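Local coordinates for PA-I Galactophilic Lectin (Enterobacter cloacae, PDB 6YGQ), which is a PA-IL-like lectin domain that carries a calcium ion and, judging by its family, probably binds galactose-type sugars through it, at residues 21-35 / 125-139. Sequence-based numbering, arbitrary orientation.
Sequences SENLIWSGKVDAKNA and YKDNAGEFSVEVYRE. With CA (calcium ion), chain E.
Leu24 has CG opposite its own backbone N (chi1 179°), and this lays CD1 over one face of the Tyr137 ring. The methyl makes a CH-pi contact, 3.9 Å from Leu24 CD1 to the centroid of the Tyr137 ring. Tyr137 OH also donates to Glu135 OE1, which lies in the plane of the ring. In Asn128, CG stands beside the backbone N (chi1 -63°), and the amide faces two ways. Asn128 OD1 binds the calcium ion at 2.4 Å. Asn128 ND2 donates almost straight to Ala32 O, 2.9 Å away and in the amide plane (171° at the hydrogen). This bond should fix the rotation of the amide and ties the calcium loop to the turn after strand 24-31. Tyr125 adds a second tie: Ala35 CA sits over the centre of its ring, while Ala32 O meets the ring edge, 3.2 Å from Tyr125 CD2. Lys126 NZ reaches back to Lys33 O.

Between these ends the two strands run antiparallel. Backbone bonds pair Trp26 with Val136, Gly28 with Val134 and Val30 with Phe132. A classic beta bulge breaks the register: Val136 O accepts from Ile25 N at 2.8 Å and from Trp26 N at 3.2 Å. At the far end Asn23 ND2 donates to Arg138 O, and Asn23 O accepts from Arg138 N.

Asp127 OD1 also binds the calcium ion, the probable sugar site, and Asn60, Asp120 and Gln124 complete its protein ligands, with two waters. Strand 129-139 lies between strands 24-31 and 49-59. Trp26, Val30 and Val134 pack on Leu116 of strand 112-118, in the other sheet. Near the bulge, Tyr137 and Asn23 meet Tyr104 of the second subunit.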
loop_
_atom_site.group_PDB
_atom_site.type_symbol
_atom_site.label_atom_id
_atom_site.label_comp_id
_atom_site.label_asym_id
_atom_site.label_seq_id
_atom_site.Cartn_x
_atom_site.Cartn_y
_atom_site.Cartn_z
ATOM N N SER A 21 -3.582 16.635 -3.068
ATOM C CA SER A 21 -4.469 16.827 -4.206
ATOM C C SER A 21 -5.798 17.423 -3.761
ATOM O O SER A 21 -6.342 17.070 -2.709
ATOM C CB SER A 21 -4.704 15.503 -4.930
ATOM O OG SER A 21 -5.333 15.718 -6.182
ATOM N N GLU A 22 -6.332 18.331 -4.582
ATOM C CA GLU A 22 -7.534 19.072 -4.227
ATOM C C GLU A 22 -8.788 18.206 -4.196
ATOM O O GLU A 22 -9.826 18.683 -3.725
ATOM C CB GLU A 22 -7.741 20.232 -5.206
ATOM C CG GLU A 22 -7.029 21.524 -4.815
ATOM C CD GLU A 22 -7.927 22.493 -4.062
ATOM O OE1 GLU A 22 -8.964 22.910 -4.621
ATOM O OE2 GLU A 22 -7.587 22.844 -2.911
ATOM N N ASN A 23 -8.730 16.965 -4.680
ATOM C CA ASN A 23 -9.877 16.065 -4.638
ATOM C C ASN A 23 -9.878 15.174 -3.400
ATOM O O ASN A 23 -10.694 14.249 -3.311
ATOM C CB ASN A 23 -9.921 15.207 -5.906
ATOM C CG ASN A 23 -8.753 14.252 -6.006
ATOM O OD1 ASN A 23 -7.642 14.561 -5.576
ATOM N ND2 ASN A 23 -8.999 13.081 -6.584
ATOM N N LEU A 24 -8.986 15.431 -2.447
ATOM C CA LEU A 24 -9.023 14.726 -1.173
ATOM C C LEU A 24 -10.333 15.033 -0.459
ATOM O O LEU A 24 -10.737 16.195 -0.357
ATOM C CB LEU A 24 -7.830 15.145 -0.312
ATOM C CG LEU A 24 -7.711 14.530 1.084
ATOM C CD1 LEU A 24 -7.392 13.047 0.989
ATOM C CD2 LEU A 24 -6.654 15.260 1.910
ATOM N N ILE A 25 -11.008 13.993 0.021
ATOM C CA ILE A 25 -12.239 14.186 0.773
ATOM C C ILE A 25 -12.152 13.675 2.205
ATOM O O ILE A 25 -13.009 14.038 3.026
ATOM C CB ILE A 25 -13.444 13.543 0.055
ATOM C CG1 ILE A 25 -13.212 12.051 -0.181
ATOM C CG2 ILE A 25 -13.709 14.248 -1.269
ATOM C CD1 ILE A 25 -14.362 11.371 -0.902
ATOM N N TRP A 26 -11.158 12.861 2.552
ATOM C CA TRP A 26 -11.002 12.426 3.932
ATOM C C TRP A 26 -9.606 11.860 4.131
ATOM O O TRP A 26 -9.089 11.146 3.267
ATOM C CB TRP A 26 -12.043 11.369 4.318
ATOM C CG TRP A 26 -12.043 11.034 5.786
ATOM C CD1 TRP A 26 -12.702 11.702 6.777
ATOM C CD2 TRP A 26 -11.352 9.950 6.426
ATOM N NE1 TRP A 26 -12.468 11.103 7.991
ATOM C CE2 TRP A 26 -11.643 10.025 7.804
ATOM C CE3 TRP A 26 -10.517 8.925 5.969
ATOM C CZ2 TRP A 26 -11.130 9.116 8.728
ATOM C CZ3 TRP A 26 -10.007 8.021 6.891
ATOM C CH2 TRP A 26 -10.316 8.123 8.252
ATOM N N SER A 27 -9.017 12.170 5.282
ATOM C CA SER A 27 -7.720 11.620 5.657
ATOM C C SER A 27 -7.701 11.427 7.163
ATOM O O SER A 27 -7.870 12.394 7.913
ATOM C CB SER A 27 -6.581 12.538 5.222
ATOM O OG SER A 27 -5.336 11.979 5.596
ATOM N N GLY A 28 -7.487 10.196 7.598
ATOM C CA GLY A 28 -7.482 9.889 9.007
ATOM C C GLY A 28 -6.843 8.549 9.276
ATOM O O GLY A 28 -6.069 8.037 8.464
ATOM N N LYS A 29 -7.193 7.976 10.427
ATOM C CA LYS A 29 -6.573 6.760 10.926
ATOM C C LYS A 29 -7.609 5.663 11.135
ATOM O O LYS A 29 -8.791 5.932 11.365
ATOM C CB LYS A 29 -5.848 7.013 12.259
ATOM C CG LYS A 29 -4.904 8.208 12.256
ATOM C CD LYS A 29 -3.734 7.984 11.309
ATOM C CE LYS A 29 -2.504 8.777 11.730
ATOM N NZ LYS A 29 -2.806 10.222 11.906
ATOM N N VAL A 30 -7.136 4.420 11.066
ATOM C CA VAL A 30 -7.925 3.232 11.374
ATOM C C VAL A 30 -7.181 2.466 12.462
ATOM O O VAL A 30 -6.064 1.983 12.237
ATOM C CB VAL A 30 -8.155 2.357 10.131
ATOM C CG1 VAL A 30 -8.859 1.059 10.506
ATOM C CG2 VAL A 30 -8.965 3.119 9.083
ATOM N N ASP A 31 -7.797 2.373 13.641
ATOM C CA ASP A 31 -7.207 1.732 14.812
ATOM C C ASP A 31 -7.396 0.223 14.728
ATOM O O ASP A 31 -8.516 -0.263 14.538
ATOM C CB ASP A 31 -7.868 2.304 16.071
ATOM C CG ASP A 31 -7.283 1.769 17.377
ATOM O OD1 ASP A 31 -6.499 0.800 17.380
ATOM O OD2 ASP A 31 -7.640 2.336 18.430
ATOM N N ALA A 32 -6.297 -0.521 14.865
ATOM C CA ALA A 32 -6.364 -1.973 14.760
ATOM C C ALA A 32 -7.165 -2.607 15.890
ATOM O O ALA A 32 -7.603 -3.755 15.751
ATOM C CB ALA A 32 -4.951 -2.560 14.739
ATOM N N LYS A 33 -7.370 -1.893 16.995
ATOM C CA LYS A 33 -8.075 -2.426 18.151
ATOM C C LYS A 33 -9.569 -2.125 18.135
ATOM O O LYS A 33 -10.282 -2.565 19.047
ATOM C CB LYS A 33 -7.458 -1.864 19.441
ATOM C CG LYS A 33 -6.376 -2.745 20.052
ATOM C CD LYS A 33 -5.135 -1.955 20.454
ATOM C CE LYS A 33 -5.463 -0.766 21.334
ATOM N NZ LYS A 33 -4.305 -0.390 22.192
ATOM N N ASN A 34 -10.063 -1.403 17.129
ATOM C CA ASN A 34 -11.441 -0.911 17.116
ATOM C C ASN A 34 -12.290 -1.794 16.206
ATOM O O ASN A 34 -12.245 -1.670 14.981
ATOM C CB ASN A 34 -11.490 0.543 16.659
ATOM C CG ASN A 34 -12.870 1.150 16.809
ATOM O OD1 ASN A 34 -13.840 0.446 17.079
ATOM N ND2 ASN A 34 -12.966 2.464 16.639
ATOM N N ALA A 35 -13.102 -2.661 16.816
ATOM C CA ALA A 35 -13.928 -3.574 16.033
ATOM C C ALA A 35 -14.943 -2.829 15.175
ATOM O O ALA A 35 -15.367 -3.343 14.134
ATOM C CB ALA A 35 -14.648 -4.560 16.955
ATOM N N TYR A 125 -9.996 -8.380 19.073
ATOM C CA TYR A 125 -9.382 -7.129 18.660
ATOM C C TYR A 125 -8.460 -6.531 19.713
ATOM O O TYR A 125 -7.560 -5.762 19.360
ATOM C CB TYR A 125 -10.462 -6.095 18.320
ATOM C CG TYR A 125 -10.958 -6.156 16.897
ATOM C CD1 TYR A 125 -11.953 -7.049 16.531
ATOM C CD2 TYR A 125 -10.436 -5.319 15.920
ATOM C CE1 TYR A 125 -12.412 -7.112 15.233
ATOM C CE2 TYR A 125 -10.889 -5.375 14.616
ATOM C CZ TYR A 125 -11.879 -6.275 14.279
ATOM O OH TYR A 125 -12.346 -6.342 12.988
ATOM N N LYS A 126 -8.655 -6.850 20.985
ATOM C CA LYS A 126 -8.060 -6.054 22.049
ATOM C C LYS A 126 -6.636 -6.470 22.408
ATOM O O LYS A 126 -6.049 -5.873 23.316
ATOM C CB LYS A 126 -8.961 -6.095 23.286
ATOM C CG LYS A 126 -10.319 -5.411 23.065
ATOM C CD LYS A 126 -10.162 -4.045 22.392
ATOM C CE LYS A 126 -11.468 -3.269 22.336
ATOM N NZ LYS A 126 -11.248 -1.881 21.834
ATOM N N ASP A 127 -6.054 -7.447 21.713
ATOM C CA ASP A 127 -4.616 -7.674 21.770
ATOM C C ASP A 127 -3.907 -7.131 20.535
ATOM O O ASP A 127 -2.731 -7.444 20.315
ATOM C CB ASP A 127 -4.308 -9.163 21.947
ATOM C CG ASP A 127 -4.798 -10.009 20.791
ATOM O OD1 ASP A 127 -5.360 -9.447 19.825
ATOM O OD2 ASP A 127 -4.619 -11.244 20.856
ATOM N N ASN A 128 -4.591 -6.326 19.728
ATOM C CA ASN A 128 -3.984 -5.752 18.540
ATOM C C ASN A 128 -3.205 -4.492 18.909
ATOM O O ASN A 128 -3.155 -4.073 20.069
ATOM C CB ASN A 128 -5.051 -5.456 17.488
ATOM C CG ASN A 128 -5.756 -6.709 17.013
ATOM O OD1 ASN A 128 -5.365 -7.822 17.361
ATOM N ND2 ASN A 128 -6.802 -6.535 16.215
ATOM N N ALA A 129 -2.579 -3.885 17.906
ATOM C CA ALA A 129 -1.789 -2.682 18.122
ATOM C C ALA A 129 -1.572 -1.994 16.785
ATOM O O ALA A 129 -1.602 -2.633 15.731
ATOM C CB ALA A 129 -0.443 -3.004 18.782
ATOM N N GLY A 130 -1.358 -0.684 16.844
ATOM C CA GLY A 130 -1.040 0.081 15.658
ATOM C C GLY A 130 -2.266 0.599 14.937
ATOM O O GLY A 130 -3.416 0.360 15.316
ATOM N N GLU A 131 -2.000 1.324 13.854
ATOM C CA GLU A 131 -3.048 1.995 13.105
ATOM C C GLU A 131 -2.615 2.134 11.654
ATOM O O GLU A 131 -1.419 2.177 11.350
ATOM C CB GLU A 131 -3.352 3.383 13.690
ATOM C CG GLU A 131 -2.215 4.372 13.473
ATOM C CD GLU A 131 -2.384 5.683 14.219
ATOM O OE1 GLU A 131 -3.319 5.808 15.038
ATOM O OE2 GLU A 131 -1.565 6.595 13.977
ATOM N N PHE A 132 -3.598 2.210 10.765
ATOM C CA PHE A 132 -3.359 2.522 9.366
ATOM C C PHE A 132 -3.711 3.985 9.117
ATOM O O PHE A 132 -4.666 4.513 9.697
ATOM C CB PHE A 132 -4.185 1.630 8.433
ATOM C CG PHE A 132 -3.824 0.164 8.495
ATOM C CD1 PHE A 132 -2.521 -0.246 8.729
ATOM C CD2 PHE A 132 -4.799 -0.806 8.308
ATOM C CE1 PHE A 132 -2.200 -1.593 8.781
ATOM C CE2 PHE A 132 -4.483 -2.153 8.358
ATOM C CZ PHE A 132 -3.184 -2.546 8.595
ATOM N N SER A 133 -2.917 4.636 8.273
ATOM C CA SER A 133 -3.247 5.949 7.736
ATOM C C SER A 133 -3.939 5.756 6.393
ATOM O O SER A 133 -3.407 5.077 5.511
ATOM C CB SER A 133 -1.989 6.797 7.564
ATOM O OG SER A 133 -1.412 7.104 8.818
ATOM N N VAL A 134 -5.121 6.350 6.239
ATOM C CA VAL A 134 -5.952 6.142 5.060
ATOM C C VAL A 134 -6.387 7.486 4.495
ATOM O O VAL A 134 -6.789 8.385 5.242
ATOM C CB VAL A 134 -7.189 5.275 5.382
ATOM C CG1 VAL A 134 -7.940 4.933 4.105
ATOM C CG2 VAL A 134 -6.788 4.012 6.133
ATOM N N GLU A 135 -6.309 7.616 3.172
ATOM C CA GLU A 135 -6.800 8.777 2.445
ATOM C C GLU A 135 -7.913 8.344 1.498
ATOM O O GLU A 135 -7.880 7.240 0.946
ATOM C CB GLU A 135 -5.674 9.456 1.647
ATOM C CG GLU A 135 -4.460 9.859 2.474
ATOM C CD GLU A 135 -3.197 10.010 1.635
ATOM O OE1 GLU A 135 -3.304 10.097 0.391
ATOM O OE2 GLU A 135 -2.094 10.043 2.221
ATOM N N VAL A 136 -8.902 9.219 1.310
ATOM C CA VAL A 136 -10.024 8.964 0.413
ATOM C C VAL A 136 -10.167 10.147 -0.535
ATOM O O VAL A 136 -10.222 11.301 -0.090
ATOM C CB VAL A 136 -11.341 8.734 1.180
ATOM C CG1 VAL A 136 -12.464 8.366 0.214
ATOM C CG2 VAL A 136 -11.163 7.656 2.234
ATOM N N TYR A 137 -10.247 9.859 -1.833
ATOM C CA TYR A 137 -10.330 10.874 -2.874
ATOM C C TYR A 137 -11.587 10.672 -3.708
ATOM O O TYR A 137 -12.001 9.538 -3.960
ATOM C CB TYR A 137 -9.099 10.822 -3.793
ATOM C CG TYR A 137 -7.799 11.101 -3.085
ATOM C CD1 TYR A 137 -7.083 10.079 -2.474
ATOM C CD2 TYR A 137 -7.288 12.388 -3.022
ATOM C CE1 TYR A 137 -5.895 10.336 -1.820
ATOM C CE2 TYR A 137 -6.104 12.653 -2.372
ATOM C CZ TYR A 137 -5.411 11.625 -1.775
ATOM O OH TYR A 137 -4.229 11.896 -1.127
ATOM N N ARG A 138 -12.185 11.781 -4.134
ATOM C CA ARG A 138 -13.302 11.758 -5.070
ATOM C C ARG A 138 -12.756 11.830 -6.492
ATOM O O ARG A 138 -11.917 12.685 -6.796
ATOM C CB ARG A 138 -14.252 12.924 -4.800
ATOM C CG ARG A 138 -15.542 12.893 -5.609
ATOM C CD ARG A 138 -16.684 12.238 -4.836
ATOM N NE ARG A 138 -16.996 12.941 -3.593
ATOM C CZ ARG A 138 -17.978 12.602 -2.761
ATOM N NH1 ARG A 138 -18.758 11.565 -3.034
ATOM N NH2 ARG A 138 -18.181 13.303 -1.654
ATOM N N GLU A 139 -13.224 10.932 -7.354
ATOM C CA GLU A 139 -12.758 10.861 -8.730
ATOM C C GLU A 139 -13.863 11.282 -9.691
ATOM O O GLU A 139 -15.056 11.189 -9.390
ATOM C CB GLU A 139 -12.283 9.447 -9.090
ATOM C CG GLU A 139 -11.238 8.871 -8.155
ATOM C CD GLU A 139 -9.844 9.414 -8.413
ATOM O OE1 GLU A 139 -9.716 10.454 -9.093
ATOM O OE2 GLU A 139 -8.874 8.797 -7.928
HETATM CA CA CA E . -6.175 -10.031 17.616
HETATM O O HOH W 1 -2.699 13.724 -2.695
HETATM O O HOH W 2 -4.215 0.136 18.036
HETATM O O HOH W 3 -2.064 -2.035 21.516
HETATM O O HOH W 4 -13.698 -2.586 19.632
HETATM O O HOH W 5 -15.085 -5.759 13.099
HETATM O O HOH W 6 -5.703 -12.211 18.829
HETATM O O HOH W 7 -6.630 -11.979 16.157
#